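Local coordinates for putative hemin transport system, substrate-binding protein (Burkholderia cenocepacia J2315, PDB 5GIZ) that binds heme in the periplasm and probably hands it on to a membrane importer as part of a bacterial heme-uptake system, at residues T18-G23 against D43-L48; P49-G52 against A56-A59. One frame throughout, in Å; residues are numbered along the deposited sequence.

From the N terminus the chain runs through strand 6-11 and into helix 13-23, whose Phe20 makes one half of contact 1. Nineteen residues separate its two segments, and after strand 30-35 has been laid into the parallel sheet, the short helix 43-46 returns to that ring and closes the loop. Contact 2 follows in series rather than nesting or crossing: the chain passes from Leu48 straight into Pro49, and three residues after Gly52 it comes back as Ala56-Ala59. The two centres lie about 17 Å apart, yet Lys50 of contact 2 reaches back to Ala45 of contact 1, pinning the loop that leads to the heme-site hairpin onto the helical turn before it.

Contact 1: T18-G23 against D43-L48; sequences TAFALG and DAAKRL
Phe20 reaches from helix 13-23 to the short helix 43-46 and meets Ala44, Ala45 and Leu48 with different parts of its ring. Ala44 sends its methyl over one face: CB lies 3.8 Å from the ring centroid of Phe20, 26° off the ring normal, a CH-pi contact displaced toward the rim, with Phe20 CE1 the nearest atom at 3.5 Å from Ala44 CB. Across the ring, CE2 of Phe20 approaches the backbone of Ala45 obliquely, 3.6 Å from its CA. Leu48 comes in at the edge, near the ring plane, where its CD1 is 4.0 Å from Phe20 CZ.

The bond from CA to CB of Phe20 already points at helix 43-46, and chi1 (-77°), with CG beside the backbone N, sets where the ring lies along it. Alanine suits positions 44 and 45, since a single methyl lets the phenyl group come up against the helix backbone itself; leucine suits 48, its longer branch bridging back to the ring from beyond the helical turn.

In the next shell, Leu32 of strand 30-35, together with Ala25 and Pro42 from loops, also packs on Phe20, while Leu48 rests on Ala35 of the same strand. The ring is thus buried between two helical pieces and the edge strand of the N-terminal parallel sheet, in the alpha/beta lobe of a periplasmic binding protein. Lys50 NZ hydrogen-bonds to the carbonyl oxygens of Ala45 and Leu48, gathering the C-terminal turn of this unit.

The side chain of Ala45 lies about 7 Å from Gly13, a residue seen to bind heme. No directed polar bond joins the segments; ring and methyls pack on each other and on the helix backbone. Cohesion therefore comes from dispersion and burial of the ring, which probably set how closely the two helices approach.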
loop_
_atom_site.group_PDB
_atom_site.type_symbol
_atom_site.label_atom_id
_atom_site.label_comp_id
_atom_site.label_asym_id
_atom_site.label_seq_id
_atom_site.Cartn_x
_atom_site.Cartn_y
_atom_site.Cartn_z
ATOM N N THR A 18 -11.097 1.791 -1.174
ATOM C CA THR A 18 -12.054 1.097 -2.015
ATOM C C THR A 18 -13.481 1.457 -1.638
ATOM O O THR A 18 -14.292 1.840 -2.484
ATOM C CB THR A 18 -11.807 -0.400 -1.888
ATOM O OG1 THR A 18 -10.473 -0.746 -2.315
ATOM C CG2 THR A 18 -12.801 -1.225 -2.723
ATOM N N ALA A 19 -13.766 1.401 -0.345
ATOM C CA ALA A 19 -15.092 1.777 0.098
ATOM C C ALA A 19 -15.468 3.178 -0.302
ATOM O O ALA A 19 -16.554 3.429 -0.837
ATOM C CB ALA A 19 -15.231 1.601 1.586
ATOM N N PHE A 20 -14.586 4.140 -0.058
ATOM C CA PHE A 20 -14.939 5.499 -0.396
ATOM C C PHE A 20 -15.085 5.660 -1.891
ATOM O O PHE A 20 -15.917 6.437 -2.305
ATOM C CB PHE A 20 -13.978 6.534 0.239
ATOM C CG PHE A 20 -14.234 6.778 1.704
ATOM C CD1 PHE A 20 -15.376 7.383 2.136
ATOM C CD2 PHE A 20 -13.358 6.311 2.635
ATOM C CE1 PHE A 20 -15.622 7.559 3.501
ATOM C CE2 PHE A 20 -13.557 6.540 3.983
ATOM C CZ PHE A 20 -14.708 7.097 4.420
ATOM N N ALA A 21 -14.304 4.917 -2.700
ATOM C CA ALA A 21 -14.318 5.042 -4.161
ATOM C C ALA A 21 -15.639 4.544 -4.787
ATOM O O ALA A 21 -15.959 4.891 -5.911
ATOM C CB ALA A 21 -13.133 4.285 -4.757
ATOM N N LEU A 22 -16.371 3.722 -4.061
ATOM C CA LEU A 22 -17.660 3.215 -4.525
ATOM C C LEU A 22 -18.780 4.239 -4.426
ATOM O O LEU A 22 -19.740 4.143 -5.192
ATOM C CB LEU A 22 -18.071 1.936 -3.771
ATOM C CG LEU A 22 -17.149 0.736 -4.022
ATOM C CD1 LEU A 22 -17.313 -0.308 -2.929
ATOM C CD2 LEU A 22 -17.461 0.132 -5.385
ATOM N N GLY A 23 -18.688 5.197 -3.510
ATOM C CA GLY A 23 -19.662 6.309 -3.474
ATOM C C GLY A 23 -19.762 7.057 -2.160
ATOM O O GLY A 23 -20.849 7.191 -1.606
ATOM N N ASP A 43 -9.806 12.371 2.071
ATOM C CA ASP A 43 -10.043 13.181 3.307
ATOM C C ASP A 43 -11.142 12.602 4.209
ATOM O O ASP A 43 -11.039 12.629 5.422
ATOM C CB ASP A 43 -10.442 14.608 2.962
ATOM C CG ASP A 43 -9.295 15.433 2.432
ATOM O OD1 ASP A 43 -8.112 15.047 2.606
ATOM O OD2 ASP A 43 -9.573 16.508 1.816
ATOM N N ALA A 44 -12.142 11.953 3.605
ATOM C CA ALA A 44 -13.196 11.310 4.382
ATOM C C ALA A 44 -12.692 10.178 5.275
ATOM O O ALA A 44 -13.282 9.883 6.326
ATOM C CB ALA A 44 -14.279 10.749 3.436
ATOM N N ALA A 45 -11.617 9.503 4.854
ATOM C CA ALA A 45 -11.037 8.428 5.650
ATOM C C ALA A 45 -10.269 8.991 6.821
ATOM O O ALA A 45 -10.324 8.486 7.962
ATOM C CB ALA A 45 -10.093 7.550 4.778
ATOM N N LYS A 46 -9.474 10.014 6.514
ATOM C CA LYS A 46 -8.668 10.670 7.517
ATOM C C LYS A 46 -9.497 11.176 8.714
ATOM O O LYS A 46 -9.055 10.994 9.857
ATOM C CB LYS A 46 -7.824 11.798 6.882
ATOM C CG LYS A 46 -6.802 12.368 7.851
ATOM C CD LYS A 46 -5.937 13.460 7.220
ATOM C CE LYS A 46 -5.029 12.931 6.117
ATOM N NZ LYS A 46 -5.531 13.343 4.776
ATOM N N ARG A 47 -10.701 11.693 8.430
ATOM C CA ARG A 47 -11.743 12.095 9.392
ATOM C C ARG A 47 -12.330 11.004 10.330
ATOM O O ARG A 47 -12.895 11.323 11.361
ATOM C CB ARG A 47 -12.998 12.615 8.633
ATOM C CG ARG A 47 -12.829 14.002 8.031
ATOM C CD ARG A 47 -14.171 14.683 7.825
ATOM N NE ARG A 47 -14.974 14.169 6.724
ATOM C CZ ARG A 47 -14.788 14.450 5.427
ATOM N NH1 ARG A 47 -13.790 15.218 5.017
ATOM N NH2 ARG A 47 -15.611 13.936 4.532
ATOM N N LEU A 48 -12.324 9.753 9.922
ATOM C CA LEU A 48 -12.974 8.689 10.698
ATOM C C LEU A 48 -12.224 8.527 12.017
ATOM O O LEU A 48 -10.984 8.479 12.011
ATOM C CB LEU A 48 -12.853 7.376 9.952
ATOM C CG LEU A 48 -13.611 7.273 8.644
ATOM C CD1 LEU A 48 -13.189 5.958 7.981
ATOM C CD2 LEU A 48 -15.121 7.351 8.840
#

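Contact 2: P49-G52 against A56-A59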
loop_
_atom_site.group_PDB
_atom_site.type_symbol
_atom_site.label_atom_id
_atom_site.label_comp_id
_atom_site.label_asym_id
_atom_site.label_seq_id
_atom_site.Cartn_x
_atom_site.Cartn_y
_atom_site.Cartn_z
ATOM N N PRO A 49 -12.951 8.372 13.146
ATOM C CA PRO A 49 -12.280 7.977 14.387
ATOM C C PRO A 49 -11.486 6.679 14.180
ATOM O O PRO A 49 -11.942 5.764 13.450
ATOM C CB PRO A 49 -13.430 7.781 15.367
ATOM C CG PRO A 49 -14.541 8.619 14.825
ATOM C CD PRO A 49 -14.388 8.604 13.332
ATOM N N LYS A 50 -10.329 6.570 14.815
ATOM C CA LYS A 50 -9.452 5.439 14.598
ATOM C C LYS A 50 -9.409 4.592 15.843
ATOM O O LYS A 50 -9.446 5.125 16.983
ATOM C CB LYS A 50 -8.027 5.873 14.192
ATOM C CG LYS A 50 -7.993 6.821 12.998
ATOM C CD LYS A 50 -8.680 6.187 11.824
ATOM C CE LYS A 50 -8.308 6.815 10.487
ATOM N NZ LYS A 50 -8.736 8.181 10.240
ATOM N N VAL A 51 -9.294 3.281 15.620
ATOM C CA VAL A 51 -9.322 2.297 16.694
ATOM C C VAL A 51 -8.075 1.439 16.775
ATOM O O VAL A 51 -8.116 0.255 17.107
ATOM C CB VAL A 51 -10.625 1.473 16.654
ATOM C CG1 VAL A 51 -11.793 2.383 17.013
ATOM C CG2 VAL A 51 -10.755 0.749 15.328
ATOM N N GLY A 52 -6.942 2.065 16.545
ATOM C CA GLY A 52 -5.658 1.452 16.700
ATOM C C GLY A 52 -4.951 1.289 15.393
ATOM O O GLY A 52 -5.544 1.509 14.306
ATOM N N ALA A 56 -2.590 -3.736 15.778
ATOM C CA ALA A 56 -2.725 -3.558 17.226
ATOM C C ALA A 56 -4.076 -2.910 17.531
ATOM O O ALA A 56 -4.154 -1.897 18.174
ATOM C CB ALA A 56 -1.570 -2.719 17.772
ATOM N N LEU A 57 -5.146 -3.538 17.065
ATOM C CA LEU A 57 -6.489 -2.957 17.171
ATOM C C LEU A 57 -6.972 -2.972 18.599
ATOM O O LEU A 57 -6.673 -3.920 19.342
ATOM C CB LEU A 57 -7.466 -3.708 16.276
ATOM C CG LEU A 57 -7.272 -3.604 14.770
ATOM C CD1 LEU A 57 -8.167 -4.521 14.008
ATOM C CD2 LEU A 57 -7.509 -2.189 14.290
ATOM N N SER A 58 -7.732 -1.947 18.997
ATOM C CA SER A 58 -8.479 -1.977 20.233
ATOM C C SER A 58 -9.870 -2.531 19.972
ATOM O O SER A 58 -10.724 -1.849 19.387
ATOM C CB SER A 58 -8.613 -0.586 20.829
ATOM O OG SER A 58 -9.515 -0.572 21.933
ATOM N N ALA A 59 -10.108 -3.768 20.418
ATOM C CA ALA A 59 -11.395 -4.357 20.190
ATOM C C ALA A 59 -12.497 -3.557 20.901
ATOM O O ALA A 59 -13.568 -3.329 20.334
ATOM C CB ALA A 59 -11.410 -5.811 20.612
#
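Two torsions bring Leu57 to Val51: chi1 (-67°) puts CG of Leu57 beside its own backbone N, and chi2 (172°) turns CD2 toward the neighbouring segment, where it lies 3.8 Å from Val51 O. The motif is a small antiparallel hairpin, its two short strands 52-53 and 56-57 only loosely paired, in the N-terminal lobe of the periplasmic binding protein fold.

One firm bond joins the segments. Ser58 N donates to Val51 O over 2.9 Å, nearly straight at 169°, although the donor sits somewhat tilted from the carbonyl plane. Around that oxygen the apolar groups are arranged closely, with Leu57 CA 3.6 Å from Val51 O. The valine and leucine side chains themselves meet lightly, Val51 CG2 to Leu57 CD2 being 4.5 Å, and both are buried: Val51 also packs on Leu65, and Leu57 on Asp36.

Glycine is required at 52 twice over. Its backbone angles would press a beta carbon against the preceding carbonyl, and a side chain there would point at the opposite segment and collide with Ala56 O. Without one, Gly52 CA passes 4.5 Å from Leu57 CA.

Backbone bonds from Val51 to Ala35 and from Gly52 to Thr37 fasten the first segment to the end of strand 30-35 and the residues just beyond it. Thr37 is seen to bind one heme, and the three residues between the segments include Tyr53, seen as the axial ligand of heme iron, with Gln54 and Arg55 also seen at the heme. In this heme-free form the loop is thus probably held where it can present the iron ligand.

Serine suits the place before helix 59-64 because, with its hydroxyl anti to its own backbone N, Ser58 OG accepts a hydrogen bond from Gly61 N as the N-cap.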